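Local structure of telomerase reverse transcriptase (Candida albicans SC5314, 6ZDQ) at residues R32-F36 with L153-F157; Y433-G437 with L448-K452. The protein probably extends chromosome ends as a reverse transcriptase, adding telomeric DNA repeats by copying a template within its own RNA component. Residues are numbered along the deposited sequence.

Contact 1: R32-F36 with L153-F157; sequences RYRGF and LRTAF. With nucleotides of chain B.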
loop_
_atom_site.group_PDB
_atom_site.type_symbol
_atom_site.label_atom_id
_atom_site.label_comp_id
_atom_site.label_asym_id
_atom_site.label_seq_id
_atom_site.Cartn_x
_atom_site.Cartn_y
_atom_site.Cartn_z
ATOM N N ARG A 32 -7.059 -8.873 -43.957
ATOM C CA ARG A 32 -6.666 -9.870 -42.968
ATOM C C ARG A 32 -7.661 -9.939 -41.815
ATOM O O ARG A 32 -7.925 -11.023 -41.279
ATOM C CB ARG A 32 -5.261 -9.556 -42.452
ATOM C CG ARG A 32 -4.904 -10.222 -41.134
ATOM C CD ARG A 32 -3.438 -10.024 -40.798
ATOM N NE ARG A 32 -2.569 -10.735 -41.730
ATOM C CZ ARG A 32 -2.207 -12.005 -41.587
ATOM N NH1 ARG A 32 -2.644 -12.706 -40.552
ATOM N NH2 ARG A 32 -1.414 -12.576 -42.482
ATOM N N TYR A 33 -8.233 -8.804 -41.431
ATOM C CA TYR A 33 -9.060 -8.715 -40.237
ATOM C C TYR A 33 -10.541 -8.929 -40.520
ATOM O O TYR A 33 -11.372 -8.639 -39.653
ATOM C CB TYR A 33 -8.834 -7.364 -39.554
ATOM C CG TYR A 33 -7.376 -7.108 -39.253
ATOM C CD1 TYR A 33 -6.798 -7.573 -38.081
ATOM C CD2 TYR A 33 -6.572 -6.420 -40.154
ATOM C CE1 TYR A 33 -5.463 -7.352 -37.806
ATOM C CE2 TYR A 33 -5.237 -6.196 -39.888
ATOM C CZ TYR A 33 -4.688 -6.663 -38.714
ATOM O OH TYR A 33 -3.358 -6.438 -38.446
ATOM N N ARG A 34 -10.890 -9.420 -41.712
ATOM C CA ARG A 34 -12.281 -9.769 -41.991
ATOM C C ARG A 34 -12.768 -10.871 -41.059
ATOM O O ARG A 34 -13.893 -10.810 -40.548
ATOM C CB ARG A 34 -12.435 -10.196 -43.450
ATOM C CG ARG A 34 -12.179 -9.088 -44.459
ATOM C CD ARG A 34 -12.467 -9.562 -45.875
ATOM N NE ARG A 34 -12.342 -8.485 -46.854
ATOM C CZ ARG A 34 -12.658 -8.603 -48.139
ATOM N NH1 ARG A 34 -13.123 -9.754 -48.607
ATOM N NH2 ARG A 34 -12.515 -7.571 -48.958
ATOM N N GLY A 35 -11.935 -11.888 -40.828
ATOM C CA GLY A 35 -12.335 -12.979 -39.952
ATOM C C GLY A 35 -12.579 -12.530 -38.524
ATOM O O GLY A 35 -13.472 -13.042 -37.846
ATOM N N PHE A 36 -11.788 -11.568 -38.046
ATOM C CA PHE A 36 -11.979 -11.075 -36.685
ATOM C C PHE A 36 -13.260 -10.257 -36.563
ATOM O O PHE A 36 -13.963 -10.346 -35.550
ATOM C CB PHE A 36 -10.769 -10.251 -36.246
ATOM C CG PHE A 36 -10.897 -9.686 -34.864
ATOM C CD1 PHE A 36 -10.833 -10.514 -33.756
ATOM C CD2 PHE A 36 -11.082 -8.327 -34.671
ATOM C CE1 PHE A 36 -10.954 -9.999 -32.482
ATOM C CE2 PHE A 36 -11.201 -7.806 -33.400
ATOM C CZ PHE A 36 -11.137 -8.643 -32.303
ATOM N N LEU A 153 2.951 -11.579 -38.084
ATOM C CA LEU A 153 1.765 -10.729 -38.030
ATOM C C LEU A 153 0.660 -11.370 -37.198
ATOM O O LEU A 153 0.003 -10.690 -36.401
ATOM C CB LEU A 153 1.277 -10.421 -39.446
ATOM C CG LEU A 153 0.172 -9.376 -39.600
ATOM C CD1 LEU A 153 0.396 -8.201 -38.668
ATOM C CD2 LEU A 153 0.113 -8.898 -41.036
ATOM N N ARG A 154 0.441 -12.680 -37.364
ATOM C CA ARG A 154 -0.544 -13.368 -36.534
ATOM C C ARG A 154 -0.110 -13.428 -35.076
ATOM O O ARG A 154 -0.961 -13.410 -34.178
ATOM C CB ARG A 154 -0.798 -14.780 -37.061
ATOM C CG ARG A 154 -1.395 -14.827 -38.452
ATOM C CD ARG A 154 -2.063 -16.161 -38.718
ATOM N NE ARG A 154 -2.368 -16.349 -40.133
ATOM C CZ ARG A 154 -3.030 -17.393 -40.619
ATOM N NH1 ARG A 154 -3.464 -18.345 -39.804
ATOM N NH2 ARG A 154 -3.262 -17.484 -41.922
ATOM N N THR A 155 1.198 -13.522 -34.819
ATOM C CA THR A 155 1.682 -13.549 -33.442
ATOM C C THR A 155 1.390 -12.236 -32.729
ATOM O O THR A 155 0.972 -12.232 -31.564
ATOM C CB THR A 155 3.181 -13.850 -33.414
ATOM O OG1 THR A 155 3.430 -15.116 -34.037
ATOM C CG2 THR A 155 3.686 -13.890 -31.978
ATOM N N ALA A 156 1.610 -11.109 -33.408
ATOM C CA ALA A 156 1.292 -9.813 -32.815
ATOM C C ALA A 156 -0.208 -9.670 -32.594
ATOM O O ALA A 156 -0.653 -9.226 -31.529
ATOM C CB ALA A 156 1.820 -8.685 -33.700
ATOM N N PHE A 157 -1.007 -10.038 -33.599
ATOM C CA PHE A 157 -2.457 -9.921 -33.477
ATOM C C PHE A 157 -2.991 -10.789 -32.343
ATOM O O PHE A 157 -3.849 -10.351 -31.568
ATOM C CB PHE A 157 -3.125 -10.292 -34.800
ATOM C CG PHE A 157 -4.574 -9.903 -34.877
ATOM C CD1 PHE A 157 -5.080 -8.892 -34.075
ATOM C CD2 PHE A 157 -5.435 -10.556 -35.746
ATOM C CE1 PHE A 157 -6.412 -8.537 -34.142
ATOM C CE2 PHE A 157 -6.768 -10.204 -35.816
ATOM C CZ PHE A 157 -7.257 -9.193 -35.013
ATOM P P G B 20 -19.568 -10.871 -41.361
ATOM O OP1 G B 20 -19.182 -12.261 -41.017
ATOM O OP2 G B 20 -18.618 -9.755 -41.116
ATOM O "O5'" G B 20 -19.963 -10.856 -42.902
ATOM C "C5'" G B 20 -19.063 -10.357 -43.884
ATOM C "C4'" G B 20 -18.855 -11.350 -44.999
ATOM O "O4'" G B 20 -18.659 -10.633 -46.250
ATOM C "C3'" G B 20 -17.644 -12.268 -44.839
ATOM O "O3'" G B 20 -17.944 -13.543 -45.410
ATOM C "C2'" G B 20 -16.585 -11.565 -45.683
ATOM O "O2'" G B 20 -15.541 -12.397 -46.142
ATOM C "C1'" G B 20 -17.432 -11.025 -46.833
ATOM N N9 G B 20 -16.860 -9.868 -47.535
ATOM C C8 G B 20 -16.714 -9.746 -48.896
ATOM N N7 G B 20 -16.181 -8.615 -49.264
ATOM C C5 G B 20 -15.963 -7.941 -48.072
ATOM C C6 G B 20 -15.406 -6.658 -47.839
ATOM O O6 G B 20 -14.983 -5.842 -48.666
ATOM N N1 G B 20 -15.366 -6.358 -46.481
ATOM C C2 G B 20 -15.806 -7.185 -45.477
ATOM N N2 G B 20 -15.687 -6.721 -44.223
ATOM N N3 G B 20 -16.328 -8.382 -45.682
ATOM C C4 G B 20 -16.377 -8.698 -46.993
ATOM P P C B 9 -1.524 -9.608 -45.288
ATOM O OP1 C B 9 -2.485 -9.229 -44.222
ATOM O OP2 C B 9 -2.020 -10.017 -46.625
ATOM O "O5'" C B 9 -0.527 -8.387 -45.507
ATOM C "C5'" C B 9 0.299 -7.922 -44.451
ATOM C "C4'" C B 9 1.437 -7.085 -44.972
ATOM O "O4'" C B 9 2.292 -7.894 -45.822
ATOM C "C3'" C B 9 1.043 -5.912 -45.854
ATOM O "O3'" C B 9 0.631 -4.781 -45.111
ATOM C "C2'" C B 9 2.299 -5.679 -46.682
ATOM O "O2'" C B 9 3.268 -4.966 -45.928
ATOM C "C1'" C B 9 2.800 -7.110 -46.881
ATOM N N1 C B 9 2.343 -7.696 -48.164
ATOM C C2 C B 9 3.027 -7.361 -49.336
ATOM O O2 C B 9 3.989 -6.581 -49.273
ATOM N N3 C B 9 2.621 -7.894 -50.514
ATOM C C4 C B 9 1.584 -8.729 -50.548
ATOM N N4 C B 9 1.224 -9.226 -51.734
ATOM C C5 C B 9 0.871 -9.091 -49.370
ATOM C C6 C B 9 1.283 -8.558 -48.211
ATOM P P G B 8 -2.105 -14.455 -47.960
ATOM O OP1 G B 8 -3.416 -14.397 -47.264
ATOM O OP2 G B 8 -2.005 -14.054 -49.385
ATOM O "O5'" G B 8 -1.080 -13.568 -47.129
ATOM C "C5'" G B 8 -0.827 -13.833 -45.758
ATOM C "C4'" G B 8 0.317 -12.996 -45.251
ATOM O "O4'" G B 8 1.555 -13.442 -45.865
ATOM C "C3'" G B 8 0.246 -11.515 -45.595
ATOM O "O3'" G B 8 -0.585 -10.779 -44.715
ATOM C "C2'" G B 8 1.707 -11.098 -45.558
ATOM O "O2'" G B 8 2.149 -10.953 -44.217
ATOM C "C1'" G B 8 2.378 -12.333 -46.154
ATOM N N9 G B 8 2.506 -12.231 -47.619
ATOM C C8 G B 8 1.675 -12.797 -48.554
ATOM N N7 G B 8 2.028 -12.540 -49.782
ATOM C C5 G B 8 3.163 -11.754 -49.651
ATOM C C6 G B 8 3.989 -11.172 -50.644
ATOM O O6 G B 8 3.874 -11.239 -51.874
ATOM N N1 G B 8 5.036 -10.453 -50.075
ATOM C C2 G B 8 5.259 -10.312 -48.725
ATOM N N2 G B 8 6.324 -9.577 -48.368
ATOM N N3 G B 8 4.494 -10.852 -47.791
ATOM C C4 G B 8 3.472 -11.554 -48.322
#

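Contact 2: Y433-G437 with L448-K452; sequences YDVVG and LYKRK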
loop_
_atom_site.group_PDB
_atom_site.type_symbol
_atom_site.label_atom_id
_atom_site.label_comp_id
_atom_site.label_asym_id
_atom_site.label_seq_id
_atom_site.Cartn_x
_atom_site.Cartn_y
_atom_site.Cartn_z
ATOM N N TYR A 433 -9.116 23.974 4.551
ATOM C CA TYR A 433 -10.500 24.437 4.495
ATOM C C TYR A 433 -11.112 24.289 3.102
ATOM O O TYR A 433 -12.153 23.644 2.940
ATOM C CB TYR A 433 -10.576 25.896 4.960
ATOM C CG TYR A 433 -10.141 26.112 6.393
ATOM C CD1 TYR A 433 -11.051 26.009 7.437
ATOM C CD2 TYR A 433 -8.824 26.424 6.702
ATOM C CE1 TYR A 433 -10.663 26.208 8.749
ATOM C CE2 TYR A 433 -8.424 26.624 8.013
ATOM C CZ TYR A 433 -9.348 26.515 9.032
ATOM O OH TYR A 433 -8.959 26.713 10.337
ATOM N N ASP A 434 -10.472 24.879 2.092
ATOM C CA ASP A 434 -11.066 25.026 0.766
ATOM C C ASP A 434 -11.263 23.708 0.028
ATOM O O ASP A 434 -11.921 23.707 -1.018
ATOM C CB ASP A 434 -10.210 25.964 -0.086
ATOM C CG ASP A 434 -10.172 27.375 0.461
ATOM O OD1 ASP A 434 -9.567 27.580 1.533
ATOM O OD2 ASP A 434 -10.753 28.279 -0.177
ATOM N N VAL A 435 -10.707 22.599 0.521
ATOM C CA VAL A 435 -10.831 21.326 -0.184
ATOM C C VAL A 435 -12.292 20.910 -0.253
ATOM O O VAL A 435 -13.020 20.957 0.747
ATOM C CB VAL A 435 -9.971 20.252 0.497
ATOM C CG1 VAL A 435 -10.147 18.913 -0.201
ATOM C CG2 VAL A 435 -8.513 20.666 0.485
ATOM N N VAL A 436 -12.729 20.496 -1.443
ATOM C CA VAL A 436 -14.110 20.097 -1.698
ATOM C C VAL A 436 -14.101 18.719 -2.346
ATOM O O VAL A 436 -13.335 18.475 -3.285
ATOM C CB VAL A 436 -14.845 21.105 -2.603
ATOM C CG1 VAL A 436 -16.320 20.750 -2.708
ATOM C CG2 VAL A 436 -14.666 22.531 -2.100
ATOM N N GLY A 437 -14.951 17.823 -1.848
ATOM C CA GLY A 437 -15.092 16.486 -2.396
ATOM C C GLY A 437 -16.437 16.322 -3.077
ATOM O O GLY A 437 -17.441 16.887 -2.639
ATOM N N LEU A 448 -21.387 18.467 -4.094
ATOM C CA LEU A 448 -20.105 18.968 -3.619
ATOM C C LEU A 448 -20.206 19.341 -2.147
ATOM O O LEU A 448 -21.130 20.052 -1.741
ATOM C CB LEU A 448 -19.663 20.174 -4.448
ATOM C CG LEU A 448 -19.570 19.925 -5.955
ATOM C CD1 LEU A 448 -19.193 21.197 -6.697
ATOM C CD2 LEU A 448 -18.575 18.817 -6.249
ATOM N N TYR A 449 -19.252 18.857 -1.350
ATOM C CA TYR A 449 -19.242 19.080 0.090
ATOM C C TYR A 449 -17.916 19.689 0.519
ATOM O O TYR A 449 -16.849 19.208 0.121
ATOM C CB TYR A 449 -19.472 17.771 0.855
ATOM C CG TYR A 449 -20.858 17.188 0.707
ATOM C CD1 TYR A 449 -21.175 16.369 -0.367
ATOM C CD2 TYR A 449 -21.843 17.445 1.649
ATOM C CE1 TYR A 449 -22.439 15.830 -0.504
ATOM C CE2 TYR A 449 -23.111 16.913 1.521
ATOM C CZ TYR A 449 -23.404 16.106 0.443
ATOM O OH TYR A 449 -24.665 15.570 0.309
ATOM N N LYS A 450 -17.985 20.739 1.331
ATOM C CA LYS A 450 -16.833 21.197 2.089
ATOM C C LYS A 450 -16.848 20.550 3.470
ATOM O O LYS A 450 -17.854 19.989 3.910
ATOM C CB LYS A 450 -16.818 22.722 2.201
ATOM C CG LYS A 450 -16.197 23.429 1.007
ATOM C CD LYS A 450 -15.946 24.900 1.299
ATOM C CE LYS A 450 -15.272 25.582 0.121
ATOM N NZ LYS A 450 -15.051 27.032 0.367
ATOM N N ARG A 451 -15.714 20.626 4.160
ATOM C CA ARG A 451 -15.550 19.919 5.420
ATOM C C ARG A 451 -15.722 20.861 6.604
ATOM O O ARG A 451 -15.205 21.981 6.606
ATOM C CB ARG A 451 -14.187 19.232 5.493
ATOM C CG ARG A 451 -14.254 17.908 6.226
ATOM C CD ARG A 451 -13.040 17.047 5.965
ATOM N NE ARG A 451 -13.221 15.685 6.461
ATOM C CZ ARG A 451 -13.170 15.336 7.744
ATOM N NH1 ARG A 451 -12.947 16.251 8.678
ATOM N NH2 ARG A 451 -13.347 14.071 8.095
ATOM N N LYS A 452 -16.457 20.387 7.606
ATOM C CA LYS A 452 -16.701 21.109 8.845
ATOM C C LYS A 452 -15.691 20.759 9.934
ATOM O O LYS A 452 -15.740 21.346 11.020
ATOM C CB LYS A 452 -18.129 20.816 9.330
ATOM C CG LYS A 452 -18.701 21.791 10.349
ATOM C CD LYS A 452 -20.141 21.428 10.691
ATOM C CE LYS A 452 -20.252 19.978 11.138
ATOM N NZ LYS A 452 -21.657 19.600 11.439
#

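Contact 1: R32-F36 with L153-F157
An aromatic cluster of Tyr33, Phe36 and Phe157 joins the start of helix 34-49 to helix 148-177 of the telomerase RNA-binding domain, beside bound RNA. Phe157 is the ring shared by two edge-to-face pairs. Its face receives the edge of Tyr33 (centroids 4.8 Å apart, planes at 78°), while its own edge meets the face of Phe36 (5.3 Å, 74°). Tyr33, the N-cap residue, reaches Phe157 through its m rotamer although its CA-CB bond points sideways; Ile18 of helix 11-21 touches Phe36 and Phe157. Arg32 is extended through chi1 and chi2 (t, t), then turns at chi3 (m), which sets its guanidinium beside Arg154, with Leu153 over one face. Arg32 NH1 lies 3.7 Å from Arg154 NE, and Asp150 forms salt bridges with both arginines; Arg154 NH2 also bonds to Ala142 O. The Arg32 guanidinium edge grips the RNA backbone: Arg32 NE donates to OP1 of C9 of chain B at 2.9 Å, and Arg32 NH2 to O3' of G8 of chain B at 3.0 Å.

Contact 2: Y433-G437 with L448-K452
Val436, Gly437 and Lys450 meet at the open end of an antiparallel beta hairpin, remote from its turn, formed by strands 436-440 and 446-451 within the reverse transcriptase region. The pairing is fixed at Gly437, which makes a hydrogen-bonded pair with Tyr449: Gly437 N donates to Tyr449 O at 3.1 Å (159°), and Tyr449 N returns a bond to Gly437 O at 3.0 Å (164°). Two CA-H...O contacts supplement them, from Val436 CA to Tyr449 O at 3.4 Å and from Leu448 CA to Gly437 O at 3.5 Å. Gly437 presents no side chain, so its contribution to the interface is entirely backbone.

Lys450, which loses the most area here, lies on the same face of the sheet as Val436. Its chi2 to chi4 are all t, giving an extended chain whose aliphatic part packs along the other segment: Lys450 CG is 3.6 Å from Val436 CG2, and Lys450 CE is 4.0 Å from Asp434 O. The amino end, Lys450 NZ, remains 4.5 Å from Asp434 OD2, beyond salt-bridge range; Asp434 is instead bridged to Arg429. Val436 uses its other methyl against the strand, with Val436 CG1 3.8 Å from Leu448 CB.

Around the hairpin, strand 436-440 continues the mixed sheet on one side toward strand 229-236, Val436 bonding through its backbone to Gly230. On the other side strand 446-451 pairs with strand 215-217, where Lys450 meets Val216, while Tyr433 packs against Gln347 and Pro348 of helix 347-356.

Overall arrangement
From the N terminus, contact 1 opens first: residues 32-36 meet 153-157 after 116 intervening residues, 66 of them helical and none strand, so it closes a long, largely helical excursion in the N-terminal RNA-binding part, tying the start of helix 34-49 to helix 148-177. Contact 2 follows much later and closes just ten residues, joining the two strands of a hairpin in the reverse transcriptase region. The two are in series, neither nested nor crossed. The centres of contact 1 and contact 2 lie about 51 Å apart, and the nearest atoms of contact 1 and contact 2 about 39 Å apart. Contact 1 binds RNA directly, whereas contact 2 is about 33 Å from the bound nucleic acid at its nearest atom.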